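Local coordinates for iron-rich dpsA-homolog protein (Halobacterium salinarum, PDB 1TJO) that oxidises ferrous iron with hydrogen peroxide and stores it as a ferric mineral inside a hollow dodecamer, protecting DNA from oxidative damage, at the interface of chains A and B and the interface of chains A and C. Sequence-based numbering; all coordinates share one arbitrary frame. Chains: chain A/B/C, Iron-rich dpsA-homolog protein.

Contact 1: the interface of chains A and B. Residues chain A 92-95, 98; chain B 46, 50, 100, 110.
B:Glu110 closes over the backbone of A:Ala94 and A:Ser95 at the two-fold interface of this Dps dodecamer, an example of a carboxylate capturing two successive peptide N-H groups. The tight part is this grip. OE2 of B:Glu110 accepts from the amide N of A:Ala94 at 2.9 Å. OE1 of B:Glu110 accepts from the amide N of A:Ser95, also at 2.9 Å, in the straighter bond. Both oxygens are met on their syn sides, somewhat out of the carboxylate plane, so the paired bonds should fix the group's rotation. A bend at chi2 (-64°) turns the acid towards the loop, while A:Thr98, in helix 96-102, comes from the opposite direction; its OG1 approaches CG of B:Glu110 to 3.3 Å, with CG2 farther off beside CD. The A:Ser95 hydroxyl OG hydrogen-bonds to A:Thr98 OG1 (2.8 Å), accepts from the backbone N of A:Thr98, a cap on the helix start, and adds a weak bond to OE1. Nearby, the methyl CB of A:Ala94 rests 3.6 Å from CG of B:Lys50, whose aliphatic chain is extended.

The looser side is mediated by water. One water links ND1 of A:His93 to OE2 of B:Glu110, and another spans A:Ser95 OG and NE2 of B:Gln100. A third, 2.6 Å from the carbonyl O of A:Ala94, also contacts B:His46 O and lies in the imidazole plane, 2.7 Å from ND1 of B:His46.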
loop_
_atom_site.group_PDB
_atom_site.type_symbol
_atom_site.label_atom_id
_atom_site.label_comp_id
_atom_site.label_asym_id
_atom_site.label_seq_id
_atom_site.Cartn_x
_atom_site.Cartn_y
_atom_site.Cartn_z
ATOM N N PRO A 92 31.543 -15.968 10.600
ATOM C CA PRO A 92 31.586 -15.413 9.255
ATOM C C PRO A 92 32.676 -14.373 9.106
ATOM O O PRO A 92 32.914 -13.559 10.006
ATOM C CB PRO A 92 30.221 -14.803 9.077
ATOM C CG PRO A 92 29.711 -14.600 10.444
ATOM C CD PRO A 92 30.317 -15.613 11.327
ATOM N N HIS A 93 33.344 -14.352 7.965
ATOM C CA HIS A 93 34.384 -13.327 7.755
ATOM C C HIS A 93 33.690 -11.970 7.843
ATOM O O HIS A 93 32.586 -11.837 7.292
ATOM C CB HIS A 93 35.046 -13.455 6.394
ATOM C CG HIS A 93 35.752 -14.756 6.153
ATOM N ND1 HIS A 93 36.581 -15.368 7.078
ATOM C CD2 HIS A 93 35.719 -15.576 5.076
ATOM C CE1 HIS A 93 37.049 -16.494 6.558
ATOM N NE2 HIS A 93 36.536 -16.648 5.349
ATOM N N ALA A 94 34.322 -10.974 8.491
ATOM C CA ALA A 94 33.627 -9.748 8.803
ATOM C C ALA A 94 34.296 -8.473 8.341
ATOM O O ALA A 94 33.650 -7.639 7.687
ATOM C CB ALA A 94 33.345 -9.703 10.291
ATOM N N SER A 95 35.554 -8.262 8.716
ATOM C CA SER A 95 36.181 -6.982 8.385
ATOM C C SER A 95 36.434 -6.894 6.908
ATOM O O SER A 95 36.632 -7.903 6.262
ATOM C CB SER A 95 37.517 -6.792 9.145
ATOM O OG SER A 95 38.577 -7.615 8.674
ATOM N N THR A 98 39.647 -8.622 5.894
ATOM C CA THR A 98 39.430 -10.045 5.899
ATOM C C THR A 98 38.654 -10.568 4.715
ATOM O O THR A 98 39.033 -11.513 4.106
ATOM C CB THR A 98 38.695 -10.455 7.176
ATOM O OG1 THR A 98 39.543 -10.193 8.301
ATOM C CG2 THR A 98 38.472 -11.944 7.207
ATOM N N HIS B 46 30.426 -2.730 8.179
ATOM C CA HIS B 46 30.876 -4.091 8.215
ATOM C C HIS B 46 30.887 -4.640 9.621
ATOM O O HIS B 46 30.543 -5.788 9.830
ATOM C CB HIS B 46 32.188 -4.269 7.451
ATOM C CG HIS B 46 31.970 -4.468 5.983
ATOM N ND1 HIS B 46 31.454 -5.639 5.466
ATOM C CD2 HIS B 46 32.175 -3.652 4.920
ATOM C CE1 HIS B 46 31.353 -5.536 4.150
ATOM N NE2 HIS B 46 31.784 -4.337 3.798
ATOM N N LYS B 50 28.668 -7.582 11.355
ATOM C CA LYS B 50 29.297 -8.621 12.179
ATOM C C LYS B 50 28.538 -8.823 13.434
ATOM O O LYS B 50 28.179 -9.960 13.757
ATOM C CB LYS B 50 30.704 -8.204 12.547
ATOM C CG LYS B 50 31.447 -9.236 13.352
ATOM C CD LYS B 50 32.730 -8.656 13.877
ATOM C CE LYS B 50 33.439 -9.659 14.783
ATOM N NZ LYS B 50 34.878 -9.274 15.096
ATOM N N GLN B 100 39.163 -0.072 4.514
ATOM C CA GLN B 100 39.726 -0.274 5.861
ATOM C C GLN B 100 41.067 0.463 6.047
ATOM O O GLN B 100 41.310 1.084 7.115
ATOM C CB GLN B 100 39.857 -1.761 6.219
ATOM C CG GLN B 100 40.223 -1.949 7.706
ATOM C CD GLN B 100 39.981 -3.351 8.189
ATOM O OE1 GLN B 100 39.231 -4.112 7.566
ATOM N NE2 GLN B 100 40.667 -3.730 9.282
ATOM N N GLU B 110 39.080 -10.627 14.015
ATOM C CA GLU B 110 38.038 -11.548 13.538
ATOM C C GLU B 110 37.404 -12.460 14.583
ATOM O O GLU B 110 36.437 -13.185 14.261
ATOM C CB GLU B 110 38.529 -12.376 12.381
ATOM C CG GLU B 110 38.668 -11.563 11.123
ATOM C CD GLU B 110 37.342 -11.028 10.616
ATOM O OE1 GLU B 110 37.191 -9.784 10.589
ATOM O OE2 GLU B 110 36.459 -11.848 10.267
HETATM O O HOH W 1 31.067 -7.418 7.447
HETATM O O HOH W 2 37.244 -14.562 9.708
HETATM O O HOH W 3 40.799 -6.647 9.931
#

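Contact 2: the interface of chains A and C. Residues chain A 171-173; chain C 8.
C:Arg8 reaches A:Asp172, A:Glu171 and A:Asp173 in a contact between subunits of the Dps family, ferritin-like proteins that assemble as hollow dodecamers. The three acids follow helix 146-169 in sequence, and the arginine belongs to the N-terminal segment of its own chain. The arrangement illustrates how one guanidinium can join its N-terminal segment to a neighbour's acidic loop. A:Glu171 is involved in iron translocation; the structure alone does not show whether the arginine contact affects that role.

Among the hydrogen bonds, the grip on A:Asp172 is end-on, with two nitrogens directed to one oxygen. NH2 of C:Arg8 donates to the carboxylate oxygen OD1 of A:Asp172 at 3.0 Å, and NH1 donates to the same oxygen at 3.1 Å. The acceptor lies close to the guanidinium plane, yet the two flat groups are turned 67° apart: NH2 meets OD1 nearly along its C-O direction, whereas NH1 comes from above the carboxylate plane. With CG of A:Asp172 between the backbone N and the carbonyl carbon (chi1 62°), OD1 is on the arginine's side, where the backbone O of A:Asp172 also takes a weak bond from NH1.

Charge pairing extends further than hydrogen bonding. OE1 of A:Glu171 lies 3.1 Å from NH2 of C:Arg8 in a salt bridge, but the N-H points elsewhere, and the two planes are almost perpendicular. OE1 of A:Glu171 also accepts a hydrogen bond from the backbone N of A:Asp172 through its anti lone pair, at 3.3 Å, tying the glutamate to the loop beside the arginine. A longer salt bridge of 4.0 Å joins NE of C:Arg8 to OD2 of A:Asp173. The gathered carboxylates would be expected to stabilise the positive charge of the arginine.

Packing is supplied by A:Asp173. The methylene CB of A:Asp173 sits over the centre of one guanidinium face, 3.7 Å from CZ of C:Arg8, while its carboxylate is turned only 16° from the guanidinium plane.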
loop_
_atom_site.group_PDB
_atom_site.type_symbol
_atom_site.label_atom_id
_atom_site.label_comp_id
_atom_site.label_asym_id
_atom_site.label_seq_id
_atom_site.Cartn_x
_atom_site.Cartn_y
_atom_site.Cartn_z
ATOM N N GLU A 171 26.916 -7.111 -25.220
ATOM C CA GLU A 171 26.687 -7.671 -26.556
ATOM C C GLU A 171 26.766 -6.654 -27.660
ATOM O O GLU A 171 26.497 -5.486 -27.469
ATOM C CB GLU A 171 25.358 -8.390 -26.654
ATOM C CG GLU A 171 25.439 -9.815 -26.170
ATOM C CD GLU A 171 26.081 -10.748 -27.153
ATOM O OE1 GLU A 171 26.538 -10.311 -28.238
ATOM O OE2 GLU A 171 26.113 -11.958 -26.832
ATOM N N ASP A 172 27.130 -7.131 -28.854
ATOM C CA ASP A 172 27.388 -6.235 -29.970
ATOM C C ASP A 172 26.164 -5.883 -30.804
ATOM O O ASP A 172 26.070 -6.180 -31.986
ATOM C CB ASP A 172 28.459 -6.824 -30.890
ATOM C CG ASP A 172 28.056 -8.155 -31.520
ATOM O OD1 ASP A 172 27.061 -8.796 -31.155
ATOM O OD2 ASP A 172 28.715 -8.622 -32.479
ATOM N N ASP A 173 25.213 -5.237 -30.164
ATOM C CA ASP A 173 24.068 -4.664 -30.839
ATOM C C ASP A 173 23.779 -3.333 -30.163
ATOM O O ASP A 173 24.237 -3.059 -29.054
ATOM C CB ASP A 173 22.872 -5.607 -30.737
ATOM C CG ASP A 173 21.762 -5.319 -31.775
ATOM O OD1 ASP A 173 21.978 -4.521 -32.711
ATOM O OD2 ASP A 173 20.658 -5.943 -31.685
ATOM N N ARG C 8 21.090 -12.398 -36.031
ATOM C CA ARG C 8 21.928 -12.452 -34.854
ATOM C C ARG C 8 22.045 -13.835 -34.259
ATOM O O ARG C 8 23.074 -14.185 -33.678
ATOM C CB ARG C 8 21.372 -11.535 -33.763
ATOM C CG ARG C 8 21.907 -10.167 -33.773
ATOM C CD ARG C 8 21.484 -9.353 -32.567
ATOM N NE ARG C 8 22.335 -9.557 -31.375
ATOM C CZ ARG C 8 23.601 -9.165 -31.297
ATOM N NH1 ARG C 8 24.180 -8.575 -32.329
ATOM N NH2 ARG C 8 24.297 -9.352 -30.175
#

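About 41 Å separates the C-alpha centres of contact 1 and contact 2, and they have no residue in common; chain A takes part in both. Contact 1 sets the loop ahead of helix 96-102 and that helix against helices 24-54 and 96-102 of chain B and its loop between helices 96-102 and 115-142, and is repeated across a two-fold. Contact 2 uses the segment following helix 146-169 and the N-terminal stretch of chain C, at an interface that is not an exact two-fold. Each subunit thus presents separate surfaces to different neighbours, consistent with twelve identical chains closing into the hollow sphere that holds the iron mineral.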